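Local structure of cryptic loci regulator 2 (Schizosaccharomyces pombe 972h-, 5IKJ) at residues A259-A263 with W527-Y533; L256-I260 with H291-L295. The protein promotes transcriptional silencing at fission-yeast heterochromatin upstream of histone deacetylases, and is required for nucleosome positioning and for silencing by the SHREC complex. The contacts are given in a common frame with arbitrary orientation. Numbering follows the deposited sequence.

Contact 1: residues A259-A263 with W527-Y533; sequences AIIVA and WVDDDFY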
ATOM      1  N   ALA A 259      -8.787 -10.760 -19.615  1.00 53.91           N
ATOM      2  CA  ALA A 259      -9.300 -10.708 -18.255  1.00 55.27           C
ATOM      3  C   ALA A 259      -8.707  -9.509 -17.532  1.00 60.71           C
ATOM      4  O   ALA A 259      -7.734  -8.899 -17.983  1.00 55.01           O
ATOM      5  CB  ALA A 259      -8.984 -11.999 -17.495  1.00 56.65           C
ATOM      6  N   ILE A 260      -9.316  -9.177 -16.395  1.00 60.04           N
ATOM      7  CA  ILE A 260      -8.819  -8.137 -15.506  1.00 50.97           C
ATOM      8  C   ILE A 260      -8.705  -8.730 -14.111  1.00 54.67           C
ATOM      9  O   ILE A 260      -9.617  -9.423 -13.646  1.00 53.42           O
ATOM     10  CB  ILE A 260      -9.732  -6.895 -15.495  1.00 55.55           C
ATOM     11  CG1 ILE A 260      -9.125  -5.801 -14.611  1.00 56.65           C
ATOM     12  CG2 ILE A 260     -11.133  -7.251 -15.007  1.00 47.65           C
ATOM     13  CD1 ILE A 260      -9.601  -4.409 -14.955  1.00 54.88           C
ATOM     14  N   ILE A 261      -7.581  -8.471 -13.448  1.00 53.98           N
ATOM     15  CA  ILE A 261      -7.408  -8.923 -12.074  1.00 50.06           C
ATOM     16  C   ILE A 261      -8.362  -8.132 -11.184  1.00 56.98           C
ATOM     17  O   ILE A 261      -8.280  -6.905 -11.103  1.00 63.46           O
ATOM     18  CB  ILE A 261      -5.953  -8.753 -11.615  1.00 46.97           C
ATOM     19  CG1 ILE A 261      -4.977  -9.390 -12.612  1.00 52.70           C
ATOM     20  CG2 ILE A 261      -5.755  -9.346 -10.215  1.00 49.09           C
ATOM     21  CD1 ILE A 261      -5.023 -10.912 -12.674  1.00 55.57           C
ATOM     22  N   VAL A 262      -9.292  -8.834 -10.539  1.00 55.33           N
ATOM     23  CA  VAL A 262     -10.217  -8.222  -9.590  1.00 45.97           C
ATOM     24  C   VAL A 262      -9.764  -8.396  -8.142  1.00 47.77           C
ATOM     25  O   VAL A 262      -9.995  -7.515  -7.315  1.00 51.83           O
ATOM     26  CB  VAL A 262     -11.628  -8.806  -9.796  1.00 54.07           C
ATOM     27  CG1 VAL A 262     -12.612  -8.157  -8.830  1.00 53.91           C
ATOM     28  CG2 VAL A 262     -12.072  -8.626 -11.238  1.00 46.77           C
ATOM     29  N   ALA A 263      -9.148  -9.522  -7.803  1.00 51.82           N
ATOM     30  CA  ALA A 263      -8.796  -9.837  -6.425  1.00 41.78           C
ATOM     31  C   ALA A 263      -7.651 -10.833  -6.463  1.00 38.70           C
ATOM     32  O   ALA A 263      -7.316 -11.385  -7.513  1.00 42.88           O
ATOM     33  CB  ALA A 263      -9.998 -10.398  -5.650  1.00 48.27           C
ATOM     34  N   TRP A 527     -17.380  -4.625 -14.994  1.00 57.81           N
ATOM     35  CA  TRP A 527     -16.819  -4.985 -13.703  1.00 53.46           C
ATOM     36  C   TRP A 527     -17.642  -6.138 -13.124  1.00 61.15           C
ATOM     37  O   TRP A 527     -18.532  -6.681 -13.783  1.00 65.20           O
ATOM     38  CB  TRP A 527     -16.778  -3.749 -12.801  1.00 58.43           C
ATOM     39  CG  TRP A 527     -15.896  -3.873 -11.592  1.00 49.39           C
ATOM     40  CD1 TRP A 527     -16.257  -3.664 -10.293  1.00 58.01           C
ATOM     41  CD2 TRP A 527     -14.509  -4.236 -11.568  1.00 44.31           C
ATOM     42  NE1 TRP A 527     -15.184  -3.870  -9.462  1.00 53.89           N
ATOM     43  CE2 TRP A 527     -14.098  -4.224 -10.220  1.00 58.17           C
ATOM     44  CE3 TRP A 527     -13.576  -4.571 -12.555  1.00 55.44           C
ATOM     45  CZ2 TRP A 527     -12.795  -4.531  -9.833  1.00 53.61           C
ATOM     46  CZ3 TRP A 527     -12.282  -4.878 -12.167  1.00 54.73           C
ATOM     47  CH2 TRP A 527     -11.905  -4.856 -10.819  1.00 52.81           C
ATOM     48  N   VAL A 528     -17.353  -6.533 -11.890  1.00 55.47           N
ATOM     49  CA  VAL A 528     -17.995  -7.692 -11.290  1.00 61.49           C
ATOM     50  C   VAL A 528     -19.218  -7.250 -10.496  1.00 74.80           C
ATOM     51  O   VAL A 528     -19.381  -6.078 -10.147  1.00 71.49           O
ATOM     52  CB  VAL A 528     -17.013  -8.476 -10.394  1.00 61.38           C
ATOM     53  CG1 VAL A 528     -15.847  -8.996 -11.218  1.00 54.56           C
ATOM     54  CG2 VAL A 528     -16.516  -7.610  -9.240  1.00 57.33           C
ATOM     55  N   ASP A 529     -20.091  -8.211 -10.210  1.00 65.49           N
ATOM     56  CA  ASP A 529     -21.231  -8.008  -9.329  1.00 60.28           C
ATOM     57  C   ASP A 529     -20.934  -8.611  -7.959  1.00 57.13           C
ATOM     58  O   ASP A 529     -19.959  -9.342  -7.771  1.00 59.42           O
ATOM     59  CB  ASP A 529     -22.495  -8.627  -9.933  1.00 70.19           C
ATOM     60  CG  ASP A 529     -22.827  -8.059 -11.300  1.00 73.94           C
ATOM     61  OD1 ASP A 529     -21.890  -7.655 -12.021  1.00 84.40           O
ATOM     62  OD2 ASP A 529     -24.023  -8.020 -11.655  1.00 80.78           O
ATOM     63  N   ASP A 530     -21.798  -8.296  -6.992  1.00 60.71           N
ATOM     64  CA  ASP A 530     -21.548  -8.706  -5.613  1.00 71.48           C
ATOM     65  C   ASP A 530     -21.449 -10.218  -5.453  1.00 65.76           C
ATOM     66  O   ASP A 530     -20.844 -10.686  -4.483  1.00 59.14           O
ATOM     67  CB  ASP A 530     -22.642  -8.161  -4.692  1.00 80.97           C
ATOM     68  CG  ASP A 530     -22.364  -6.744  -4.225  1.00 91.20           C
ATOM     69  OD1 ASP A 530     -21.179  -6.350  -4.177  1.00 86.74           O
ATOM     70  OD2 ASP A 530     -23.330  -6.024  -3.898  1.00100.88           O
ATOM     71  N   ASP A 531     -22.030 -10.995  -6.371  1.00 66.91           N
ATOM     72  CA  ASP A 531     -21.934 -12.448  -6.262  1.00 72.87           C
ATOM     73  C   ASP A 531     -20.492 -12.920  -6.388  1.00 64.41           C
ATOM     74  O   ASP A 531     -20.114 -13.929  -5.778  1.00 56.28           O
ATOM     75  CB  ASP A 531     -22.802 -13.113  -7.329  1.00 63.28           C
ATOM     76  CG  ASP A 531     -22.407 -12.706  -8.733  1.00 66.57           C
ATOM     77  OD1 ASP A 531     -21.874 -11.590  -8.895  1.00 59.69           O
ATOM     78  OD2 ASP A 531     -22.627 -13.501  -9.671  1.00 76.28           O
ATOM     79  N   PHE A 532     -19.681 -12.211  -7.178  1.00 67.10           N
ATOM     80  CA  PHE A 532     -18.261 -12.521  -7.312  1.00 55.53           C
ATOM     81  C   PHE A 532     -17.619 -12.828  -5.966  1.00 56.34           C
ATOM     82  O   PHE A 532     -16.907 -13.826  -5.813  1.00 56.13           O
ATOM     83  CB  PHE A 532     -17.553 -11.341  -7.981  1.00 60.39           C
ATOM     84  CG  PHE A 532     -16.100 -11.586  -8.281  1.00 64.81           C
ATOM     85  CD1 PHE A 532     -15.125 -11.304  -7.338  1.00 58.67           C
ATOM     86  CD2 PHE A 532     -15.709 -12.079  -9.515  1.00 57.36           C
ATOM     87  CE1 PHE A 532     -13.789 -11.521  -7.616  1.00 55.08           C
ATOM     88  CE2 PHE A 532     -14.375 -12.298  -9.798  1.00 56.01           C
ATOM     89  CZ  PHE A 532     -13.414 -12.018  -8.848  1.00 61.36           C
ATOM     90  N   TYR A 533     -17.867 -11.973  -4.975  1.00 58.29           N
ATOM     91  CA  TYR A 533     -17.213 -12.106  -3.682  1.00 57.55           C
ATOM     92  C   TYR A 533     -17.840 -13.191  -2.818  1.00 62.49           C
ATOM     93  O   TYR A 533     -17.166 -13.718  -1.925  1.00 61.37           O
ATOM     94  CB  TYR A 533     -17.234 -10.753  -2.969  1.00 57.30           C
ATOM     95  CG  TYR A 533     -16.538  -9.683  -3.773  1.00 61.57           C
ATOM     96  CD1 TYR A 533     -15.165  -9.503  -3.683  1.00 60.31           C
ATOM     97  CD2 TYR A 533     -17.249  -8.875  -4.649  1.00 61.95           C
ATOM     98  CE1 TYR A 533     -14.521  -8.536  -4.429  1.00 51.92           C
ATOM     99  CE2 TYR A 533     -16.615  -7.905  -5.400  1.00 64.75           C
ATOM    100  CZ  TYR A 533     -15.249  -7.741  -5.286  1.00 51.36           C
ATOM    101  OH  TYR A 533     -14.614  -6.775  -6.030  1.00 58.49           O
TER
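Apolar contacts carry this interface, and no hydrogen bond crosses between the two segments. V262 is the hub. Its CG1 lies 3.8 Å from W527 CZ2, 3.8 Å from F532 CE1 and 3.7 Å from Y533 OH, so a single methyl group meets three aromatic side chains, while V262 CG2 packs on V528 CG1 at 3.8 Å. One step back along the strand face, I260 CG2 touches W527 CZ3 at 3.9 Å. The indole is also approached at its edge by the backbone, with I261 O 4.2 Å from W527 CH2. A263 adds a looser contact, its CB 4.4 Å from F532 CE1 at the ring edge.

Backbone geometry explains why consecutive residues take part. V262 (phi/psi -98/-35°) and A263 both face H291 in a classic beta bulge, and both direct their CA-to-CB bonds toward 527-533. On the other side, two backbone hydrogen bonds, F532 N to D529 O (2.9 Å) and Y533 N to D530 O (3.3 Å), fold the chain.

Y300 hydrogen-bonds D529 N and D531 OD1 and meets F532 edge-to-face. A second chain, Cryptic loci regulator protein 1, packs apolar side chains on A263, W527 and Y533, and its basic side chains pair with D530. The contact thus lays helix 531-540 and its leading loop against strand 255-266, beside strand 288-294 and helix 518-522.

Contact 2: residues L256-I260 with H291-L295; sequences LIPAI and HCKQL
Q294, extended with chi1 and chi2 both t, lies over I257, its CD 3.4 Å from I257 CG2. Its neighbour L295 (m, t) places CD2 3.9 Å from I260 CG2 and CD1 3.7 Å from A259 O. Residues 256-260 and 291-294 are extended strands, A259 at phi/psi -148/166°, and L295 is already loop. The segments run antiparallel but steeply splayed: their axes approach to 4.4 Å with 120° between their N-to-C directions. A259 and Q294 form a non-hydrogen-bonded pair, CA to CA 4.1 Å; I260 and K293 form the hydrogen-bonded pair, CA to CA 5.3 Å, with I260 N to K293 O at 3.0 Å and K293 N to I260 O at 3.1 Å. L295 N to P258 O, 3.0 Å, extends the pairing. A CA-H...O contact joins A259 CA to K293 O at 3.4 Å.

A259 CB meets C292 CB at 3.9 Å. On the other face, I260 CG2 (chi1 t) packs 3.8 Å from K293 CB. The K293 side chain (t, p, t, p) leads away, its NZ bonding Q294 O at 2.8 Å and the carbonyls of N297 and N526. In the antiparallel sheet 300-304, 288-294, 255-266, 247-252, 309-311, such strongly crossing neighbours are consistent with a small SH3-like barrel, possibly the chromobarrel domain.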
ATOM      1  N   LEU A 256      -6.860 -18.372 -24.994  1.00 67.76           N
ATOM      2  CA  LEU A 256      -6.379 -17.068 -24.545  1.00 75.87           C
ATOM      3  C   LEU A 256      -7.590 -16.181 -24.269  1.00 68.43           C
ATOM      4  O   LEU A 256      -8.291 -15.770 -25.198  1.00 70.76           O
ATOM      5  CB  LEU A 256      -5.457 -16.433 -25.584  1.00 63.35           C
ATOM      6  CG  LEU A 256      -4.055 -17.025 -25.775  1.00 68.57           C
ATOM      7  CD1 LEU A 256      -3.248 -16.132 -26.710  1.00 61.58           C
ATOM      8  CD2 LEU A 256      -3.316 -17.209 -24.455  1.00 63.13           C
ATOM      9  N   ILE A 257      -7.828 -15.882 -22.998  1.00 59.81           N
ATOM     10  CA  ILE A 257      -9.022 -15.173 -22.553  1.00 64.47           C
ATOM     11  C   ILE A 257      -8.592 -13.798 -22.033  1.00 68.85           C
ATOM     12  O   ILE A 257      -7.737 -13.728 -21.142  1.00 60.56           O
ATOM     13  CB  ILE A 257      -9.772 -15.963 -21.468  1.00 69.68           C
ATOM     14  CG1 ILE A 257     -10.327 -17.265 -22.054  1.00 66.74           C
ATOM     15  CG2 ILE A 257     -10.893 -15.126 -20.860  1.00 61.66           C
ATOM     16  CD1 ILE A 257     -10.846 -18.235 -21.015  1.00 69.15           C
ATOM     17  N   PRO A 258      -9.149 -12.699 -22.546  1.00 65.41           N
ATOM     18  CA  PRO A 258      -8.841 -11.386 -21.956  1.00 59.08           C
ATOM     19  C   PRO A 258      -9.531 -11.241 -20.609  1.00 67.65           C
ATOM     20  O   PRO A 258     -10.715 -11.553 -20.468  1.00 62.62           O
ATOM     21  CB  PRO A 258      -9.390 -10.385 -22.984  1.00 64.03           C
ATOM     22  CG  PRO A 258      -9.826 -11.198 -24.173  1.00 75.16           C
ATOM     23  CD  PRO A 258     -10.089 -12.575 -23.671  1.00 70.09           C
ATOM     24  N   ALA A 259      -8.787 -10.760 -19.615  1.00 53.91           N
ATOM     25  CA  ALA A 259      -9.300 -10.708 -18.255  1.00 55.27           C
ATOM     26  C   ALA A 259      -8.707  -9.509 -17.532  1.00 60.71           C
ATOM     27  O   ALA A 259      -7.734  -8.899 -17.983  1.00 55.01           O
ATOM     28  CB  ALA A 259      -8.984 -11.999 -17.495  1.00 56.65           C
ATOM     29  N   ILE A 260      -9.316  -9.177 -16.395  1.00 60.04           N
ATOM     30  CA  ILE A 260      -8.819  -8.137 -15.506  1.00 50.97           C
ATOM     31  C   ILE A 260      -8.705  -8.730 -14.111  1.00 54.67           C
ATOM     32  O   ILE A 260      -9.617  -9.423 -13.646  1.00 53.42           O
ATOM     33  CB  ILE A 260      -9.732  -6.895 -15.495  1.00 55.55           C
ATOM     34  CG1 ILE A 260      -9.125  -5.801 -14.611  1.00 56.65           C
ATOM     35  CG2 ILE A 260     -11.133  -7.251 -15.007  1.00 47.65           C
ATOM     36  CD1 ILE A 260      -9.601  -4.409 -14.955  1.00 54.88           C
ATOM     37  N   HIS A 291      -8.016 -14.018  -9.074  1.00 55.08           N
ATOM     38  CA  HIS A 291      -9.432 -14.170  -9.379  1.00 53.19           C
ATOM     39  C   HIS A 291      -9.811 -13.062 -10.344  1.00 53.04           C
ATOM     40  O   HIS A 291      -9.695 -11.878 -10.009  1.00 57.29           O
ATOM     41  CB  HIS A 291     -10.273 -14.110  -8.105  1.00 54.35           C
ATOM     42  CG  HIS A 291      -9.648 -14.826  -6.950  1.00 53.03           C
ATOM     43  ND1 HIS A 291      -9.681 -16.198  -6.819  1.00 56.09           N
ATOM     44  CD2 HIS A 291      -8.958 -14.362  -5.882  1.00 61.74           C
ATOM     45  CE1 HIS A 291      -9.045 -16.547  -5.715  1.00 53.18           C
ATOM     46  NE2 HIS A 291      -8.597 -15.453  -5.127  1.00 56.94           N
ATOM     47  N   CYS A 292     -10.254 -13.441 -11.535  1.00 49.74           N
ATOM     48  CA  CYS A 292     -10.329 -12.520 -12.655  1.00 52.05           C
ATOM     49  C   CYS A 292     -11.762 -12.364 -13.144  1.00 58.15           C
ATOM     50  O   CYS A 292     -12.678 -13.079 -12.728  1.00 56.34           O
ATOM     51  CB  CYS A 292      -9.433 -12.999 -13.800  1.00 55.97           C
ATOM     52  SG  CYS A 292      -7.761 -13.411 -13.273  1.00 60.46           S
ATOM     53  N   LYS A 293     -11.930 -11.396 -14.042  1.00 59.54           N
ATOM     54  CA  LYS A 293     -13.195 -11.112 -14.704  1.00 57.36           C
ATOM     55  C   LYS A 293     -12.911 -10.987 -16.190  1.00 55.10           C
ATOM     56  O   LYS A 293     -12.162 -10.096 -16.603  1.00 59.22           O
ATOM     57  CB  LYS A 293     -13.822  -9.822 -14.158  1.00 61.81           C
ATOM     58  CG  LYS A 293     -14.934  -9.213 -15.015  1.00 61.28           C
ATOM     59  CD  LYS A 293     -16.165 -10.102 -15.076  1.00 67.98           C
ATOM     60  CE  LYS A 293     -17.334  -9.378 -15.730  1.00 54.38           C
ATOM     61  NZ  LYS A 293     -16.988  -8.840 -17.075  1.00 63.40           N
ATOM     62  N   GLN A 294     -13.488 -11.878 -16.990  1.00 53.82           N
ATOM     63  CA  GLN A 294     -13.292 -11.794 -18.429  1.00 53.11           C
ATOM     64  C   GLN A 294     -13.839 -10.471 -18.949  1.00 58.34           C
ATOM     65  O   GLN A 294     -14.855  -9.961 -18.468  1.00 58.30           O
ATOM     66  CB  GLN A 294     -13.971 -12.964 -19.142  1.00 59.20           C
ATOM     67  CG  GLN A 294     -13.679 -13.014 -20.635  1.00 57.54           C
ATOM     68  CD  GLN A 294     -14.165 -14.294 -21.288  1.00 70.05           C
ATOM     69  OE1 GLN A 294     -14.494 -15.266 -20.609  1.00 65.52           O
ATOM     70  NE2 GLN A 294     -14.207 -14.300 -22.616  1.00 54.71           N
ATOM     71  N   LEU A 295     -13.149  -9.910 -19.937  1.00 59.26           N
ATOM     72  CA  LEU A 295     -13.521  -8.630 -20.524  1.00 64.32           C
ATOM     73  C   LEU A 295     -14.249  -8.873 -21.839  1.00 65.94           C
ATOM     74  O   LEU A 295     -13.725  -9.548 -22.730  1.00 64.06           O
ATOM     75  CB  LEU A 295     -12.285  -7.755 -20.738  1.00 56.35           C
ATOM     76  CG  LEU A 295     -11.573  -7.350 -19.443  1.00 58.15           C
ATOM     77  CD1 LEU A 295     -10.213  -6.737 -19.731  1.00 58.25           C
ATOM     78  CD2 LEU A 295     -12.430  -6.385 -18.628  1.00 53.06           C
TER

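How the contacts relate
The two contacts, whose centres lie 10 Å apart, share A259 and I260 and use strand 255-266 in different ways: contact 2 pairs it with its sheet neighbour 288-294, whereas contact 1 packs its side chains against the C-terminal loop and helix. The bulge joins them, since the probable hydrogen bonds V262 N to H291 O and A263 O to H291 N, both 3.1 Å, continue the strand pairing. The C-terminal segment also reaches the second strand, with F532 CE2 3.5 Å from C292 O and W527 O 3.5 Å from K293 CE. Neither contact includes a ligand of the zinc ion.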